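Local structure of 3-keto-5-aminohexanoate cleavage protein (Burkholderia xenovorans LB400, 3E02) at residues Pro31-Val35 and Arg70-Leu75; Ala104-Glu108 and Lys304-Ser310; Met112-Ser116 and Asn150-Ile155. The protein probably catalyses, as a zinc-dependent enzyme of the beta-keto acid cleavage family, the cleavage of 3-keto-5-aminohexanoate. All coordinates share one frame. Where two conformers were deposited one is given. Residues are numbered along the deposited sequence.

Contact 1. Residues Pro31-Val35 and Arg70-Leu75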
# COMPACT_ATOMS: atom_id res chain seq x y z
N PRO A 31 -14.69 10.08 40.81
CA PRO A 31 -13.38 10.74 40.81
C PRO A 31 -12.30 9.97 41.57
O PRO A 31 -11.17 9.90 41.11
CB PRO A 31 -13.68 12.09 41.45
CG PRO A 31 -15.08 12.34 41.07
CD PRO A 31 -15.75 11.01 41.23
N GLU A 32 -12.67 9.32 42.68
CA GLU A 32 -11.73 8.55 43.50
C GLU A 32 -11.21 7.32 42.74
O GLU A 32 -10.03 6.97 42.84
CB GLU A 32 -12.35 8.13 44.84
CG GLU A 32 -12.66 9.29 45.80
CD GLU A 32 -13.85 10.17 45.39
OE1 GLU A 32 -14.83 9.68 44.76
OE2 GLU A 32 -13.78 11.38 45.68
N GLU A 33 -12.11 6.66 42.00
CA GLU A 33 -11.73 5.52 41.14
C GLU A 33 -10.81 5.97 40.01
O GLU A 33 -9.86 5.26 39.68
CB GLU A 33 -12.98 4.83 40.56
CG GLU A 33 -13.77 4.06 41.60
CD GLU A 33 -15.17 3.64 41.15
OE1 GLU A 33 -15.71 4.15 40.14
OE2 GLU A 33 -15.74 2.76 41.84
N ILE A 34 -11.09 7.14 39.42
CA ILE A 34 -10.27 7.72 38.35
C ILE A 34 -8.86 8.05 38.86
O ILE A 34 -7.88 7.76 38.16
CB ILE A 34 -10.97 8.94 37.69
CG1 ILE A 34 -12.20 8.45 36.91
CG2 ILE A 34 -10.00 9.68 36.74
CD1 ILE A 34 -13.13 9.54 36.45
N VAL A 35 -8.75 8.62 40.06
CA VAL A 35 -7.43 8.90 40.67
C VAL A 35 -6.66 7.59 40.91
O VAL A 35 -5.50 7.48 40.53
CB VAL A 35 -7.54 9.67 42.00
CG1 VAL A 35 -6.15 9.83 42.67
CG2 VAL A 35 -8.20 11.04 41.77
N ARG A 70 -12.15 17.32 40.95
CA ARG A 70 -12.15 16.29 41.99
C ARG A 70 -11.15 15.15 41.70
O ARG A 70 -10.96 14.28 42.56
CB ARG A 70 -13.55 15.76 42.25
CG ARG A 70 -14.45 16.80 42.93
CD ARG A 70 -15.94 16.50 42.83
NE ARG A 70 -16.30 15.20 43.38
CZ ARG A 70 -17.53 14.69 43.38
NH1 ARG A 70 -18.57 15.36 42.85
NH2 ARG A 70 -17.73 13.47 43.90
N PHE A 71 -10.52 15.14 40.52
CA PHE A 71 -9.42 14.20 40.22
C PHE A 71 -8.11 14.80 39.68
O PHE A 71 -7.05 14.21 39.91
CB PHE A 71 -9.87 12.98 39.40
CG PHE A 71 -10.52 13.29 38.07
CD1 PHE A 71 -9.74 13.57 36.94
CD2 PHE A 71 -11.90 13.18 37.90
CE1 PHE A 71 -10.34 13.79 35.68
CE2 PHE A 71 -12.52 13.39 36.65
CZ PHE A 71 -11.74 13.70 35.54
N LEU A 72 -8.16 15.95 38.99
CA LEU A 72 -6.93 16.56 38.43
C LEU A 72 -5.87 16.94 39.48
O LEU A 72 -4.72 16.47 39.37
CB LEU A 72 -7.24 17.72 37.46
CG LEU A 72 -7.93 17.35 36.14
CD1 LEU A 72 -8.31 18.61 35.36
CD2 LEU A 72 -7.09 16.41 35.29
N PRO A 73 -6.23 17.76 40.51
CA PRO A 73 -5.24 18.07 41.56
C PRO A 73 -4.69 16.82 42.26
O PRO A 73 -3.49 16.75 42.53
CB PRO A 73 -6.03 18.93 42.57
CG PRO A 73 -7.26 19.31 41.93
CD PRO A 73 -7.53 18.42 40.77
N GLN A 74 -5.55 15.83 42.47
CA GLN A 74 -5.18 14.58 43.15
C GLN A 74 -4.19 13.79 42.31
O GLN A 74 -3.22 13.26 42.84
CB GLN A 74 -6.42 13.73 43.47
CG GLN A 74 -7.43 14.33 44.46
CD GLN A 74 -8.29 15.46 43.91
OE1 GLN A 74 -8.26 15.77 42.72
NE2 GLN A 74 -9.05 16.11 44.78
N LEU A 75 -4.44 13.70 41.01
CA LEU A 75 -3.51 13.02 40.09
C LEU A 75 -2.18 13.74 40.04
O LEU A 75 -1.13 13.10 40.11
CB LEU A 75 -4.10 12.87 38.68
CG LEU A 75 -5.14 11.77 38.51
CD1 LEU A 75 -5.87 11.90 37.16
CD2 LEU A 75 -4.49 10.40 38.66
O HOH W 1 -10.72 12.00 44.26
O HOH W 2 -14.35 13.72 45.18

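Contact 2. Residues Ala104-Glu108 and Lys304-Ser310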
# COMPACT_ATOMS: atom_id res chain seq x y z
N ALA A 104 -11.10 25.45 31.73
CA ALA A 104 -10.93 25.66 33.18
C ALA A 104 -9.56 25.18 33.68
O ALA A 104 -8.87 25.89 34.41
CB ALA A 104 -12.04 24.95 33.97
N ALA A 105 -9.17 23.98 33.26
CA ALA A 105 -7.92 23.34 33.71
C ALA A 105 -6.61 23.87 33.12
O ALA A 105 -5.56 23.72 33.75
CB ALA A 105 -8.00 21.86 33.44
N ARG A 106 -6.66 24.42 31.90
CA ARG A 106 -5.47 24.87 31.17
C ARG A 106 -4.39 23.76 31.21
O ARG A 106 -3.29 23.98 31.71
CB ARG A 106 -4.99 26.23 31.69
CG ARG A 106 -6.00 27.36 31.40
CD ARG A 106 -5.62 28.68 32.06
NE ARG A 106 -4.39 29.27 31.53
CZ ARG A 106 -4.31 30.21 30.58
NH1 ARG A 106 -5.39 30.71 29.96
NH2 ARG A 106 -3.10 30.65 30.21
N PRO A 107 -4.72 22.57 30.66
CA PRO A 107 -3.82 21.43 30.73
C PRO A 107 -2.65 21.52 29.76
O PRO A 107 -2.67 22.32 28.83
CB PRO A 107 -4.73 20.26 30.34
CG PRO A 107 -5.64 20.86 29.34
CD PRO A 107 -5.92 22.24 29.86
N GLU A 108 -1.65 20.69 30.00
CA GLU A 108 -0.51 20.57 29.09
C GLU A 108 -0.93 19.98 27.75
O GLU A 108 -0.36 20.34 26.70
CB GLU A 108 0.57 19.67 29.67
CG GLU A 108 1.25 20.20 30.89
CD GLU A 108 2.40 19.32 31.27
OE1 GLU A 108 3.51 19.56 30.76
OE2 GLU A 108 2.17 18.40 32.07
N LYS A 304 4.07 22.67 27.96
CA LYS A 304 4.38 23.85 28.77
C LYS A 304 4.92 23.55 30.19
O LYS A 304 5.44 24.46 30.83
CB LYS A 304 3.17 24.79 28.86
CG LYS A 304 1.94 24.25 29.60
CD LYS A 304 0.84 25.29 29.69
CE LYS A 304 -0.38 24.73 30.39
NZ LYS A 304 -1.46 25.75 30.54
N GLY A 305 4.78 22.31 30.66
CA GLY A 305 5.24 21.88 31.97
C GLY A 305 4.10 21.71 32.94
O GLY A 305 3.08 22.40 32.86
N ALA A 306 4.28 20.77 33.88
CA ALA A 306 3.27 20.44 34.91
C ALA A 306 2.86 21.61 35.82
O ALA A 306 1.70 21.69 36.25
CB ALA A 306 3.76 19.25 35.76
N ASN A 307 3.80 22.51 36.07
CA ASN A 307 3.59 23.69 36.93
C ASN A 307 2.81 24.84 36.27
O ASN A 307 2.46 25.81 36.95
CB ASN A 307 4.94 24.23 37.47
CG ASN A 307 5.88 24.73 36.37
OD1 ASN A 307 5.88 24.23 35.24
ND2 ASN A 307 6.72 25.71 36.71
N GLU A 308 2.55 24.75 34.96
CA GLU A 308 1.83 25.80 34.21
C GLU A 308 0.33 25.53 33.97
O GLU A 308 -0.30 26.24 33.19
CB GLU A 308 2.56 26.08 32.90
CG GLU A 308 4.02 26.53 33.07
CD GLU A 308 4.16 27.81 33.89
OE1 GLU A 308 3.30 28.72 33.76
OE2 GLU A 308 5.13 27.92 34.67
N THR A 309 -0.23 24.52 34.65
CA THR A 309 -1.66 24.20 34.54
C THR A 309 -2.42 24.95 35.62
O THR A 309 -1.80 25.47 36.55
CB THR A 309 -1.93 22.68 34.66
OG1 THR A 309 -1.73 22.24 36.01
CG2 THR A 309 -1.05 21.88 33.70
N SER A 310 -3.75 24.99 35.52
CA SER A 310 -4.62 25.66 36.51
C SER A 310 -5.25 24.68 37.52
O SER A 310 -6.42 24.83 37.90
CB SER A 310 -5.67 26.52 35.82
OG SER A 310 -5.02 27.60 35.18
O HOH W 3 -0.70 28.40 30.91
O HOH W 4 -2.40 27.89 33.68
O HOH W 5 -3.38 25.10 28.66
O HOH W 6 1.49 22.27 26.86

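Contact 3. Residues Met112-Ser116 and Asn150-Ile155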
# COMPACT_ATOMS: atom_id res chain seq x y z
N MSE A 112 -7.99 16.53 20.45
CA MSE A 112 -8.55 17.39 19.40
C MSE A 112 -8.99 16.48 18.26
O MSE A 112 -8.17 15.96 17.52
CB MSE A 112 -7.48 18.40 18.95
CG MSE A 112 -7.85 19.38 17.83
SE MSE A 112 -9.33 20.54 18.25
CE MSE A 112 -8.73 21.32 20.00
N ASN A 113 -10.30 16.29 18.14
CA ASN A 113 -10.88 15.41 17.12
C ASN A 113 -10.82 16.13 15.77
O ASN A 113 -11.32 17.25 15.66
CB ASN A 113 -12.27 15.01 17.55
CG ASN A 113 -12.25 14.19 18.84
OD1 ASN A 113 -11.71 13.10 18.86
ND2 ASN A 113 -12.78 14.77 19.93
N MSE A 114 -10.19 15.48 14.78
CA MSE A 114 -9.87 16.13 13.48
C MSE A 114 -10.89 16.06 12.35
O MSE A 114 -10.60 16.46 11.22
CB MSE A 114 -8.47 15.69 13.02
CG MSE A 114 -7.34 16.26 13.86
SE MSE A 114 -7.41 18.20 14.05
CE MSE A 114 -7.50 18.67 12.28
N GLY A 115 -12.10 15.63 12.64
CA GLY A 115 -13.14 15.62 11.62
C GLY A 115 -14.46 15.15 12.16
O GLY A 115 -14.52 14.59 13.26
N SER A 116 -15.51 15.41 11.40
CA SER A 116 -16.86 14.99 11.77
C SER A 116 -17.08 13.61 11.19
O SER A 116 -16.71 13.35 10.03
CB SER A 116 -17.91 15.97 11.25
OG SER A 116 -17.71 17.27 11.77
N ASN A 150 -17.04 17.86 14.39
CA ASN A 150 -15.80 18.66 14.48
C ASN A 150 -15.62 19.36 13.13
O ASN A 150 -14.79 18.98 12.33
CB ASN A 150 -14.57 17.79 14.81
CG ASN A 150 -14.73 17.03 16.08
OD1 ASN A 150 -14.63 17.61 17.14
ND2 ASN A 150 -14.99 15.71 15.99
N THR A 151 -16.42 20.39 12.89
CA THR A 151 -16.36 21.15 11.64
C THR A 151 -15.06 21.94 11.60
O THR A 151 -14.39 22.09 12.63
CB THR A 151 -17.56 22.09 11.46
OG1 THR A 151 -17.49 23.13 12.43
CG2 THR A 151 -18.89 21.35 11.55
N PHE A 152 -14.68 22.43 10.42
CA PHE A 152 -13.48 23.26 10.31
C PHE A 152 -13.55 24.49 11.24
O PHE A 152 -12.57 24.83 11.88
CB PHE A 152 -13.18 23.63 8.85
CG PHE A 152 -12.59 22.50 8.08
CD1 PHE A 152 -13.39 21.56 7.44
CD2 PHE A 152 -11.21 22.34 8.02
CE1 PHE A 152 -12.83 20.50 6.73
CE2 PHE A 152 -10.64 21.28 7.31
CZ PHE A 152 -11.44 20.37 6.68
N SER A 153 -14.72 25.11 11.33
CA SER A 153 -14.92 26.23 12.27
C SER A 153 -14.73 25.81 13.74
O SER A 153 -14.09 26.51 14.52
CB SER A 153 -16.30 26.87 12.09
OG SER A 153 -16.41 27.41 10.79
N GLN A 154 -15.29 24.66 14.10
CA GLN A 154 -15.18 24.12 15.47
C GLN A 154 -13.73 23.80 15.83
O GLN A 154 -13.26 24.15 16.91
CB GLN A 154 -16.09 22.90 15.67
CG GLN A 154 -17.57 23.26 15.72
CD GLN A 154 -18.46 22.06 15.89
OE1 GLN A 154 -18.28 21.02 15.24
NE2 GLN A 154 -19.45 22.18 16.76
N ILE A 155 -13.02 23.15 14.90
CA ILE A 155 -11.61 22.80 15.11
C ILE A 155 -10.78 24.08 15.29
O ILE A 155 -9.99 24.17 16.23
CB ILE A 155 -11.04 21.94 13.96
CG1 ILE A 155 -11.76 20.57 13.91
CG2 ILE A 155 -9.53 21.73 14.18
CD1 ILE A 155 -11.59 19.81 12.59
O HOH W 7 -12.63 19.33 17.45

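Contact 1. Residues Pro31-Val35 and Arg70-Leu75
Begin at R70, on the turn leading into helix 72-78. Its guanidinium lays one face over CG of P31, and lower down the two side chains meet at 3.8 Å between R70 CB and P31 CB. Its polar groups reach the other segment through water: water 2 accepts from R70 NE (3.0 Å) and donates to E32 OE2 (2.5 Å), while water 1 donates to R70 O at 2.9 Å and makes a weak, longer bond of 3.4 Å to E32 OE2. E32 thus takes part even though its CA-CB bond points away.

F71, at the N-cap, turns its side chain toward helix 31-44. I34 CG2 sits over the ring face, a CH-pi contact 4.0 Å from the centroid of F71 and 16° off the normal, and V35 CG2 touches F71 CB at 3.5 Å. The ring also packs on L51 and A53 of strand 48-54. One turn on, Q74 offers its CB to V35 CG2 (3.6 Å), so this methyl is gripped by two residues. L75 finishes the seam, with its CD2 3.6 Å from V35 O.

These are the first turns of helices 31-44 and 72-78 on the outside of a TIM barrel, packed together over strand 48-54. The F71 side chain is about 6 Å from that of zinc ligand H52 and about 11 Å from the zinc: near the metal site, not part of it.

Contact 2. Residues Ala104-Glu108 and Lys304-Ser310
E108 loses the most surface here. Its carboxylate reaches across to the chain at G305, where G305 N gives OE1 a weak hydrogen bond (3.0 Å); the stronger partners are T303, whose hydroxyl bonds OE1, and R298, which forms a salt bridge with OE2. CG2 of T309 packs against E108 CG at 4.0 Å. From the other side K304 runs its extended chain back, and its NZ donates to R106 O at 2.8 Å and E308 O at 2.9 Å, so one ammonium clamps both backbones; it also bonds S165 O. Water 5 links K304 NZ (2.8 Å) to P107 O (2.9 Å), and water 6 joins K304 N (2.8 Å) to E108 O (2.7 Å). S310 holds the far end: its N donates to A105 O at 2.8 Å, taking up a carbonyl of the last helical turn, and water 4 joins its OG (3.0 Å) to R106 NE (3.2 Å).

The chain leaves helix 95-105, turns at R106 with positive phi and enters strand 109-113. The C-terminal tail, after helix 294-301, runs alongside that junction in the opposite direction, while E108 pairs through its backbone with R168 of strand 168-173 and touches I82 of strand 82-85.

Contact 3. Residues Met112-Ser116 and Asn150-Ile155
At the C-terminal end of barrel strand 109-113, on the face of the TIM barrel that carries the zinc site, the chain meets the capped start of helix 152-163. The N113 side chain is about 7 Å from the zinc ion, and its OD1 is bound by Y174.

N150 makes both direct hydrogen bonds of the contact. Its ND2 donates to G115 O (3.0 Å) and its backbone N to S116 OG (2.8 Å), so the residue is fixed by main chain and side chain alike. N150 OD1 takes a bond from R98 and another from water 7 (2.7 Å), which also donates to N113 O at 3.0 Å. Next comes a capping box: Q154 N donates to T151 OG1 at 3.2 Å and T151 N to Q154 OE1 at 3.1 Å. One turn into the helix, I155 points back at the strand end, its CG2 lying 4.2 Å from SE of selenomethionine M112 and 4.1 Å from SE of selenomethionine M114.

A second subunit covers the outer side: its N118 hydrogen-bonds S116 OG and N150 O, and its D145 bonds T151 OG1. The chemistry is divided: I155 and the two selenomethionines fill the layer between the strand end and helices 152-163 and 176-187, the N113 side chain lies on the zinc side, and a buried polar network links the two segments and continues into the subunit interface.

From the N terminus, contact 1 comes first: it closes a loop of 34 residues that contains strand 48-54, and joins helices 31-44 and 72-78 on the outside of the barrel. It is complete before contact 2 opens at the end of helix 95-105. Contact 2 spans 195 residues, bringing the C-terminal tail back to the entry of strand 109-113. Within that span contact 3 opens and closes, joining the exit of the same strand to helix 152-163, so contacts 2 and 3 hold its two ends. Contacts 1 and 2 touch through L72 CD1 and A105 CB, 3.8 Å apart, whereas contacts 1 and 3 stay about 15 Å apart at their nearest atoms.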